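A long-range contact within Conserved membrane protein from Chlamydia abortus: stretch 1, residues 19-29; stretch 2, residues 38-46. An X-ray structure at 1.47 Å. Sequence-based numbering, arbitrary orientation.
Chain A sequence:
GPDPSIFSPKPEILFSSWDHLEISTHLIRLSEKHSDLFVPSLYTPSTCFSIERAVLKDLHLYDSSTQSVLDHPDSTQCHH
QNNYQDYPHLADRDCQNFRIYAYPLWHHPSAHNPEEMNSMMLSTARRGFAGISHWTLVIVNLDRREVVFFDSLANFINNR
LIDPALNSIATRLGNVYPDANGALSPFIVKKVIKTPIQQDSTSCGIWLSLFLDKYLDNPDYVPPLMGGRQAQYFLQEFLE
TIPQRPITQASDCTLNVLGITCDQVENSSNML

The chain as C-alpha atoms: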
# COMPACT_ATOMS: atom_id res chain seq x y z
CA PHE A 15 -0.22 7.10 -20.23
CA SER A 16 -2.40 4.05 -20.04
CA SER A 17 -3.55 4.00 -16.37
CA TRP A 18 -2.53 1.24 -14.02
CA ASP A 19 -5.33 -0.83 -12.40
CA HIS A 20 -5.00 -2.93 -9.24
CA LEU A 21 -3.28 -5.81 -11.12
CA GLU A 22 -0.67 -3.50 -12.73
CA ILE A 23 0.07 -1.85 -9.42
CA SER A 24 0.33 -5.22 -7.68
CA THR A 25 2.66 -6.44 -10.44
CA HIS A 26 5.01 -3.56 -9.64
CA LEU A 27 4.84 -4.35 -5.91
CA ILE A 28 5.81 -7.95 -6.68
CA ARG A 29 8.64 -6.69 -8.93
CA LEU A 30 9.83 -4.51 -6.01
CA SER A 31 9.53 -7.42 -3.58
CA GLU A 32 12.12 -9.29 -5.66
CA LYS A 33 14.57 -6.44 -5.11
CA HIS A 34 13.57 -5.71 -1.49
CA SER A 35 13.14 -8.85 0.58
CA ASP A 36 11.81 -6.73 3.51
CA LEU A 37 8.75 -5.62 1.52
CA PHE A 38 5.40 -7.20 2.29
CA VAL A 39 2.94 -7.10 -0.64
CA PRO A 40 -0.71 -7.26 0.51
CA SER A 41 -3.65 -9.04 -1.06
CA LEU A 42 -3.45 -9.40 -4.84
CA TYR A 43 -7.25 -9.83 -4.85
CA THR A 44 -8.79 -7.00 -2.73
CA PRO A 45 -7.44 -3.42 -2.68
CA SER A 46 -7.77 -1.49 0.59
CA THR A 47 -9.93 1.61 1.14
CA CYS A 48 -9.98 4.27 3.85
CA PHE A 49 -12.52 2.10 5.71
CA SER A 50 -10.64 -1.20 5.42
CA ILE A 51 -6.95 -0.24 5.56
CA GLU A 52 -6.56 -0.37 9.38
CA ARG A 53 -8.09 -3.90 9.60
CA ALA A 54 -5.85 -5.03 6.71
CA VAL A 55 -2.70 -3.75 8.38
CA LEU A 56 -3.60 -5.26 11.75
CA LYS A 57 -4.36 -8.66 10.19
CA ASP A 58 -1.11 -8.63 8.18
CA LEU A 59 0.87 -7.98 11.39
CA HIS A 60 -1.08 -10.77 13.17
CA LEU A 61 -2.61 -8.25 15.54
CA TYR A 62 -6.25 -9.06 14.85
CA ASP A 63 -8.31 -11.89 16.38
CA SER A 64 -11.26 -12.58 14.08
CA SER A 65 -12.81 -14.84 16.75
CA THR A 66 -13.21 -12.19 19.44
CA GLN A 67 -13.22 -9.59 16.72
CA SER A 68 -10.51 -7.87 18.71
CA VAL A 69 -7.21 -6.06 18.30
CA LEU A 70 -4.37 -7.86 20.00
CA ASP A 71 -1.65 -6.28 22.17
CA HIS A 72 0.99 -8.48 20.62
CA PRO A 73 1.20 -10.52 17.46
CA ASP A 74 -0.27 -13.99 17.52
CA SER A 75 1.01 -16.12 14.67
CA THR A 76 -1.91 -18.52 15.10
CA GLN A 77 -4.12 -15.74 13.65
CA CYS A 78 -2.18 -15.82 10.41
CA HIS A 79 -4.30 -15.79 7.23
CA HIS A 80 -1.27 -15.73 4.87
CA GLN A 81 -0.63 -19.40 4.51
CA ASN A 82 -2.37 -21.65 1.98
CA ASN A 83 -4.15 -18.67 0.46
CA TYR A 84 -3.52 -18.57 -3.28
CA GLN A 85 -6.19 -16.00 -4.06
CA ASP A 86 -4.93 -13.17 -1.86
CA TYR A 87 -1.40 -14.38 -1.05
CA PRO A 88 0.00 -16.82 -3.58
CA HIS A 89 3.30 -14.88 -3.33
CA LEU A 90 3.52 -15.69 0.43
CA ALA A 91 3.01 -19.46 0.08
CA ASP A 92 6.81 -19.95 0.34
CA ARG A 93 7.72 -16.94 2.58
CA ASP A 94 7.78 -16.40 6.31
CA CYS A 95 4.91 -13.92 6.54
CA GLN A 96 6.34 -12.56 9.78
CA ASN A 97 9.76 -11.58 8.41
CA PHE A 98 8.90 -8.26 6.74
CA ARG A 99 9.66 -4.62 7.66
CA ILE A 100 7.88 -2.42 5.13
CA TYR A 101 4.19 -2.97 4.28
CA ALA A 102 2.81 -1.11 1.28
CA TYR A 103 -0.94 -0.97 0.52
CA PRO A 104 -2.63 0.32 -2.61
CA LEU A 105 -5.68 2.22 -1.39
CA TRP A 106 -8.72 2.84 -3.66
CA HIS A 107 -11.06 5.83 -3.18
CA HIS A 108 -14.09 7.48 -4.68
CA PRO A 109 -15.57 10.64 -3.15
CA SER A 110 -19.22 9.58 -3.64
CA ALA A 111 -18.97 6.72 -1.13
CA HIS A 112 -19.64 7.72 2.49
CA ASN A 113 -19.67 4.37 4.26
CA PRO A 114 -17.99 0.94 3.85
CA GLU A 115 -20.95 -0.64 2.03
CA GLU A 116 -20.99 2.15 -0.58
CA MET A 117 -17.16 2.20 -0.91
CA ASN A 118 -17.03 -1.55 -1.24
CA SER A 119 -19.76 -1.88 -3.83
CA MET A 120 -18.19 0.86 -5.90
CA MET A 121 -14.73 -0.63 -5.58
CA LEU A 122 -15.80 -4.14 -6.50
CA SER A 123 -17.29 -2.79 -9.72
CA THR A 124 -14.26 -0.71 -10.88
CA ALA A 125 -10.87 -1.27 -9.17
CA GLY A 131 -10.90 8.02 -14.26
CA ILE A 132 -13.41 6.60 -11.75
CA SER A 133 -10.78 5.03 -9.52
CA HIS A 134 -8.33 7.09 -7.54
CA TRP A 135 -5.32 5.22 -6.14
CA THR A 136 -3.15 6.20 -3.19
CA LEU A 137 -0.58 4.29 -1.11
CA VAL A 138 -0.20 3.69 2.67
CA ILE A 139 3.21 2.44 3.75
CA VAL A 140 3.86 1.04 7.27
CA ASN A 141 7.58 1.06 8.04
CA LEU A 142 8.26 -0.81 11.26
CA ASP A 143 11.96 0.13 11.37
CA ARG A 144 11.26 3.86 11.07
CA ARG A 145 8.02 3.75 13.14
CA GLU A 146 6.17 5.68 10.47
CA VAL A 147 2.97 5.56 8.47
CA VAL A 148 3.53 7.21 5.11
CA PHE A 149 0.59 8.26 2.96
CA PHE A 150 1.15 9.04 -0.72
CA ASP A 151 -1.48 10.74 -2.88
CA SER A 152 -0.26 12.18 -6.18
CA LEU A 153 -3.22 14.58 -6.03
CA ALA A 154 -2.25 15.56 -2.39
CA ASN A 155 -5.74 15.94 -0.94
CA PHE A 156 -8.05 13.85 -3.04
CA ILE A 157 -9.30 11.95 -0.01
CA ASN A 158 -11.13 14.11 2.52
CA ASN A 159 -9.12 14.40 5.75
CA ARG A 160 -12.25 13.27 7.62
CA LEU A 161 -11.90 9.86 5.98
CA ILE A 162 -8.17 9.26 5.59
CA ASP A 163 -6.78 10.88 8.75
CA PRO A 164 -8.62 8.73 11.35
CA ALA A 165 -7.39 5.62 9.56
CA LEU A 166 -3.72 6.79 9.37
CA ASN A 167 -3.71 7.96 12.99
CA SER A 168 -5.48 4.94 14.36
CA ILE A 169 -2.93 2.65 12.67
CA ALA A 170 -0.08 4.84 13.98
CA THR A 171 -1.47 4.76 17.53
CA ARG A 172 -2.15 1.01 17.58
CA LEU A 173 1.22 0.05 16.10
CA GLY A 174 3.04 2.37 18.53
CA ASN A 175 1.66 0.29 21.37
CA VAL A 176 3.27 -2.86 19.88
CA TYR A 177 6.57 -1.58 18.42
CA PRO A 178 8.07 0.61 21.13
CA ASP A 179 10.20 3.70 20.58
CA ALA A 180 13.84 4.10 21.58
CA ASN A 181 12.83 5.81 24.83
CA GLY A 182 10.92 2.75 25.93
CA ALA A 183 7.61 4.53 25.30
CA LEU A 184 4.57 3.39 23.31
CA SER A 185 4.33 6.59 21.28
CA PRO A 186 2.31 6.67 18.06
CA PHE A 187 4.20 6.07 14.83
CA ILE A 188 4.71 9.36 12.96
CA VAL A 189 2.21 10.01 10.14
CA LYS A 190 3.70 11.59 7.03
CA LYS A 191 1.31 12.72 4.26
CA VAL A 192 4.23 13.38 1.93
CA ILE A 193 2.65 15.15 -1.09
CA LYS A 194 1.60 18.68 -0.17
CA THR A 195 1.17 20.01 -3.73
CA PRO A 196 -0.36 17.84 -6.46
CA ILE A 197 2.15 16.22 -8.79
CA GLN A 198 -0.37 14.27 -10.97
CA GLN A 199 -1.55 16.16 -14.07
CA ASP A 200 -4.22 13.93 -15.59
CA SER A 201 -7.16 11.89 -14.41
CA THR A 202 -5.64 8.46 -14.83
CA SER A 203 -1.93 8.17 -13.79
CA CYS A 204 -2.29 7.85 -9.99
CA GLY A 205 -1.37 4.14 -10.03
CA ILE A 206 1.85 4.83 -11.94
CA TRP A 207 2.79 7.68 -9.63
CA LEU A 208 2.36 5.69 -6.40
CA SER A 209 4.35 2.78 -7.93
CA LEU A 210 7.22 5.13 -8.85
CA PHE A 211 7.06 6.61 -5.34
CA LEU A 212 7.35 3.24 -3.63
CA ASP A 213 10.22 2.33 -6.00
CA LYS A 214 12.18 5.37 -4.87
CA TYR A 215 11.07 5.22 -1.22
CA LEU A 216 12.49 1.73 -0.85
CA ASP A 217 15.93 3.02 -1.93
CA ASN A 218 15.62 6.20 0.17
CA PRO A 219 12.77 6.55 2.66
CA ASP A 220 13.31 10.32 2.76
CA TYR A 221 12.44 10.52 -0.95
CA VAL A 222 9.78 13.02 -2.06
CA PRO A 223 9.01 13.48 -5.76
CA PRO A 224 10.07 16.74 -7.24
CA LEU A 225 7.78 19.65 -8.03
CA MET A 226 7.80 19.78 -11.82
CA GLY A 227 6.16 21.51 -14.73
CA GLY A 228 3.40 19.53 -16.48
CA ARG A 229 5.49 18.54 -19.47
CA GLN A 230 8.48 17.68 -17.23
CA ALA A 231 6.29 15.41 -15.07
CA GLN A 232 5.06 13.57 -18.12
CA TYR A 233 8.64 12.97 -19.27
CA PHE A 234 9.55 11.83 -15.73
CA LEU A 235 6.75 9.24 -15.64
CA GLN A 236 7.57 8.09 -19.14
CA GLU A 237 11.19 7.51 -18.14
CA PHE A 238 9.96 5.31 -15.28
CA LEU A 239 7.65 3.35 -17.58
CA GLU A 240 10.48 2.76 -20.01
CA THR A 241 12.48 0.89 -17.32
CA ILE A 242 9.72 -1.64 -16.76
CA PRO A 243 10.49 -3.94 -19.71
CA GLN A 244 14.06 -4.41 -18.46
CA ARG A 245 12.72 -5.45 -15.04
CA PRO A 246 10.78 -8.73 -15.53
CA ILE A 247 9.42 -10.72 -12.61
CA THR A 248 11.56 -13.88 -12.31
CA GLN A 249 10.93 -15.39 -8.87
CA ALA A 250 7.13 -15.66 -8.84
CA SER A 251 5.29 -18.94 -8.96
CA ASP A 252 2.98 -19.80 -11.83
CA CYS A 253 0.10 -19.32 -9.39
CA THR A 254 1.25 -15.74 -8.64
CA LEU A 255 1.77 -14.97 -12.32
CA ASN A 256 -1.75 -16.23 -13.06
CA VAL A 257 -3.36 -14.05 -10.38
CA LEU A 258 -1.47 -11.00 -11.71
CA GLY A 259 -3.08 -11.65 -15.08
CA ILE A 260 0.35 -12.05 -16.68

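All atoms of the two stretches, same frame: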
# COMPACT_ATOMS: atom_id res chain seq x y z
N ASP A 19 -4.23 -0.32 -13.23
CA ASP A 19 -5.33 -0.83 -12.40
C ASP A 19 -4.70 -1.61 -11.23
O ASP A 19 -3.47 -1.65 -11.08
CB ASP A 19 -6.32 -1.69 -13.24
CG ASP A 19 -5.66 -2.97 -13.88
OD1 ASP A 19 -4.54 -3.37 -13.50
OD2 ASP A 19 -6.26 -3.63 -14.79
N HIS A 20 -5.52 -2.24 -10.40
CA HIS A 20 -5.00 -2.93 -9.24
C HIS A 20 -3.96 -3.99 -9.65
O HIS A 20 -2.94 -4.15 -8.97
CB HIS A 20 -6.11 -3.59 -8.47
CG HIS A 20 -5.67 -4.15 -7.15
ND1 HIS A 20 -6.09 -5.38 -6.70
CD2 HIS A 20 -4.90 -3.62 -6.17
CE1 HIS A 20 -5.58 -5.60 -5.49
NE2 HIS A 20 -4.84 -4.56 -5.16
N LEU A 21 -4.22 -4.73 -10.72
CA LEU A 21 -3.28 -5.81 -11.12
C LEU A 21 -1.91 -5.26 -11.57
O LEU A 21 -0.87 -5.83 -11.22
CB LEU A 21 -3.89 -6.74 -12.20
CG LEU A 21 -5.10 -7.51 -11.65
CD1 LEU A 21 -5.78 -8.40 -12.68
CD2 LEU A 21 -4.72 -8.35 -10.43
N GLU A 22 -1.92 -4.15 -12.30
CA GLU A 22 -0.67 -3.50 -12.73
C GLU A 22 0.11 -2.94 -11.56
O GLU A 22 1.34 -3.11 -11.47
CB GLU A 22 -0.94 -2.41 -13.76
CG GLU A 22 -1.17 -3.03 -15.10
CD GLU A 22 -2.12 -2.28 -16.05
OE1 GLU A 22 -3.10 -1.64 -15.64
OE2 GLU A 22 -1.88 -2.40 -17.26
N ILE A 23 -0.60 -2.33 -10.62
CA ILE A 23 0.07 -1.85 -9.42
C ILE A 23 0.65 -3.02 -8.63
O ILE A 23 1.81 -3.01 -8.22
CB ILE A 23 -0.93 -1.09 -8.52
CG1 ILE A 23 -1.35 0.22 -9.19
CG2 ILE A 23 -0.29 -0.81 -7.16
CD1 ILE A 23 -2.64 0.83 -8.59
N SER A 24 -0.16 -4.06 -8.43
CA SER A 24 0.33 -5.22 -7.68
C SER A 24 1.51 -5.89 -8.37
O SER A 24 2.38 -6.41 -7.69
CB SER A 24 -0.80 -6.23 -7.50
OG SER A 24 -1.76 -5.71 -6.60
N THR A 25 1.54 -5.87 -9.70
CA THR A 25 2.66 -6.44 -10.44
C THR A 25 3.91 -5.66 -10.08
O THR A 25 4.97 -6.27 -9.89
CB THR A 25 2.39 -6.38 -11.96
OG1 THR A 25 1.30 -7.25 -12.25
CG2 THR A 25 3.59 -6.85 -12.82
N HIS A 26 3.84 -4.33 -10.04
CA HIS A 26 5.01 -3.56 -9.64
C HIS A 26 5.45 -3.82 -8.20
O HIS A 26 6.65 -3.86 -7.92
CB HIS A 26 4.88 -2.05 -9.93
CG HIS A 26 6.21 -1.37 -9.98
ND1 HIS A 26 7.15 -1.66 -10.95
CD2 HIS A 26 6.78 -0.46 -9.14
CE1 HIS A 26 8.23 -0.94 -10.73
NE2 HIS A 26 8.04 -0.22 -9.63
N LEU A 27 4.50 -3.98 -7.29
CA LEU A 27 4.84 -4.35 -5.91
C LEU A 27 5.58 -5.67 -5.87
O LEU A 27 6.61 -5.79 -5.19
CB LEU A 27 3.61 -4.33 -5.00
CG LEU A 27 3.17 -2.94 -4.50
CD1 LEU A 27 3.14 -1.80 -5.44
CD2 LEU A 27 1.79 -3.15 -3.81
N ILE A 28 5.13 -6.67 -6.64
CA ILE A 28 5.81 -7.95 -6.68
C ILE A 28 7.22 -7.79 -7.28
O ILE A 28 8.20 -8.37 -6.77
CB ILE A 28 5.00 -9.01 -7.50
CG1 ILE A 28 3.73 -9.43 -6.74
CG2 ILE A 28 5.85 -10.26 -7.85
CD1 ILE A 28 4.02 -10.16 -5.38
N ARG A 29 7.33 -7.02 -8.36
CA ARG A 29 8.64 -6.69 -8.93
C ARG A 29 9.57 -6.09 -7.84
O ARG A 29 10.70 -6.54 -7.66
CB ARG A 29 8.44 -5.72 -10.08
CG ARG A 29 9.65 -5.26 -10.82
CD ARG A 29 9.21 -4.32 -11.97
NE ARG A 29 8.47 -4.97 -13.04
CZ ARG A 29 7.22 -4.72 -13.43
NH1 ARG A 29 6.46 -3.79 -12.85
NH2 ARG A 29 6.70 -5.45 -14.43
N PHE A 38 6.62 -6.42 2.31
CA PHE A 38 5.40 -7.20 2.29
C PHE A 38 4.43 -6.61 1.25
O PHE A 38 4.07 -5.41 1.28
CB PHE A 38 4.75 -7.13 3.66
CG PHE A 38 3.43 -7.83 3.75
CD1 PHE A 38 2.24 -7.14 3.49
CD2 PHE A 38 3.35 -9.15 4.15
CE1 PHE A 38 1.03 -7.76 3.59
CE2 PHE A 38 2.10 -9.79 4.26
CZ PHE A 38 0.96 -9.10 3.96
N VAL A 39 3.97 -7.46 0.34
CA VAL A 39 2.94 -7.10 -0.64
C VAL A 39 1.61 -7.68 -0.16
O VAL A 39 1.53 -8.88 0.12
CB VAL A 39 3.31 -7.71 -1.96
CG1 VAL A 39 2.21 -7.40 -3.04
CG2 VAL A 39 4.71 -7.20 -2.38
N PRO A 40 0.59 -6.82 0.01
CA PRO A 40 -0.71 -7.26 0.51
C PRO A 40 -1.54 -7.96 -0.53
O PRO A 40 -1.06 -8.29 -1.61
CB PRO A 40 -1.38 -5.95 0.96
CG PRO A 40 -0.86 -4.94 -0.05
CD PRO A 40 0.62 -5.37 -0.27
N SER A 41 -2.81 -8.18 -0.22
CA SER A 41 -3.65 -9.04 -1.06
C SER A 41 -3.62 -8.65 -2.52
O SER A 41 -3.80 -7.48 -2.87
CB SER A 41 -5.09 -8.92 -0.59
OG SER A 41 -5.95 -9.54 -1.53
N LEU A 42 -3.41 -9.63 -3.39
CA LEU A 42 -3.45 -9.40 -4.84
C LEU A 42 -4.89 -9.38 -5.35
O LEU A 42 -5.14 -9.09 -6.53
CB LEU A 42 -2.67 -10.48 -5.59
CG LEU A 42 -1.24 -10.75 -5.13
CD1 LEU A 42 -0.56 -11.76 -6.06
CD2 LEU A 42 -0.41 -9.45 -5.07
N TYR A 43 -5.84 -9.67 -4.47
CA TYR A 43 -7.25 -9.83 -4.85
C TYR A 43 -8.16 -8.64 -4.45
O TYR A 43 -9.06 -8.25 -5.21
CB TYR A 43 -7.78 -11.12 -4.23
CG TYR A 43 -9.16 -11.49 -4.65
CD1 TYR A 43 -9.42 -11.87 -5.96
CD2 TYR A 43 -10.20 -11.52 -3.73
CE1 TYR A 43 -10.70 -12.25 -6.35
CE2 TYR A 43 -11.48 -11.88 -4.11
CZ TYR A 43 -11.72 -12.24 -5.42
OH TYR A 43 -12.99 -12.61 -5.80
N THR A 44 -7.94 -8.07 -3.26
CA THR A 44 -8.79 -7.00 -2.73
C THR A 44 -7.95 -5.78 -2.38
O THR A 44 -7.13 -5.83 -1.45
CB THR A 44 -9.54 -7.48 -1.45
OG1 THR A 44 -10.26 -8.69 -1.74
CG2 THR A 44 -10.51 -6.41 -0.93
N PRO A 45 -8.14 -4.65 -3.10
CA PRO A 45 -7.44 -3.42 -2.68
C PRO A 45 -8.01 -2.93 -1.36
O PRO A 45 -9.13 -3.30 -1.00
CB PRO A 45 -7.84 -2.37 -3.74
CG PRO A 45 -8.55 -3.17 -4.83
CD PRO A 45 -9.05 -4.44 -4.24
N SER A 46 -7.25 -2.10 -0.65
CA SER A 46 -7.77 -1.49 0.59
C SER A 46 -8.51 -0.20 0.27
O SER A 46 -8.39 0.34 -0.85
CB SER A 46 -6.60 -1.15 1.52
OG SER A 46 -5.85 -2.35 1.83
O HOH W 1 -3.49 -4.64 -2.88
O HOH W 2 -1.42 -5.58 -3.74

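No direct hydrogen bond joins the two stretches; the polar link between them is made by two waters that converge on one carbonyl oxygen, S41 O. Water 1 lies 2.7 Å from H20 NE2 and donates to S41 O at 2.9 Å, whereas water 2 lies 2.9 Å from S24 OG and donates to the same S41 O at 3.2 Å. A loop without regular secondary structure is thereby tied to a helix whose own backbone amides and carbonyls are largely occupied along its axis, as in I28 N to S24 O at 3.0 Å.

H20, in the first turn of the helix, has more of its surface covered by the loop than any other residue of its stretch. Its CA-to-CB bond points toward the loop, and with chi1 in the t well the imidazole reaches into the curve of residues 41-45. P45 packs over one face of the ring, with P45 CG 3.7 Å from the centroid of the H20 ring and only 5° off its normal, a CH-pi contact to which the flat ring and the saturated pyrrolidine are well suited. At the ring edge lie the backbone atoms S41 O, 3.7 Å from H20 CE1, and Y43 C, 4.1 Å from the same H20 CE1. A histidine fits here because it offers a face to the proline while its NE2 engages a water.

Farther along the helix the contact becomes apolar. L27 CB meets V39 CG1 at 3.9 Å, and I28 CD1 approaches V39 CG1 at 4.0 Å, so the compact, branched valine packs against two successive helix residues. The CA-to-CB bond of I28 points sideways, but the end of its side chain comes nearer the loop. L42 behaves likewise: its CD2 lies 4.1 Å from S24 CB and 4.5 Å from I28 CG1. At S24 the helix comes close to L42, their CA atoms being 6.3 Å apart, and the small side chain takes little room there, while its hydroxyl serves water 2.

Each stretch also braces itself. D19 caps the helix, its OD1 accepting from E22 N at 3.0 Å, and D19 N returns a hydrogen bond to E22 OE1 at 3.0 Å. In the loop, S41 OG accepts from Y43 N at 2.9 Å and from T44 N at 3.0 Å, bonds that help hold the turn preceding P45. Y43 and T44 are exposed and direct their CA-to-CB bonds away from the helix. Altogether 421 Å² is buried, counting both sides.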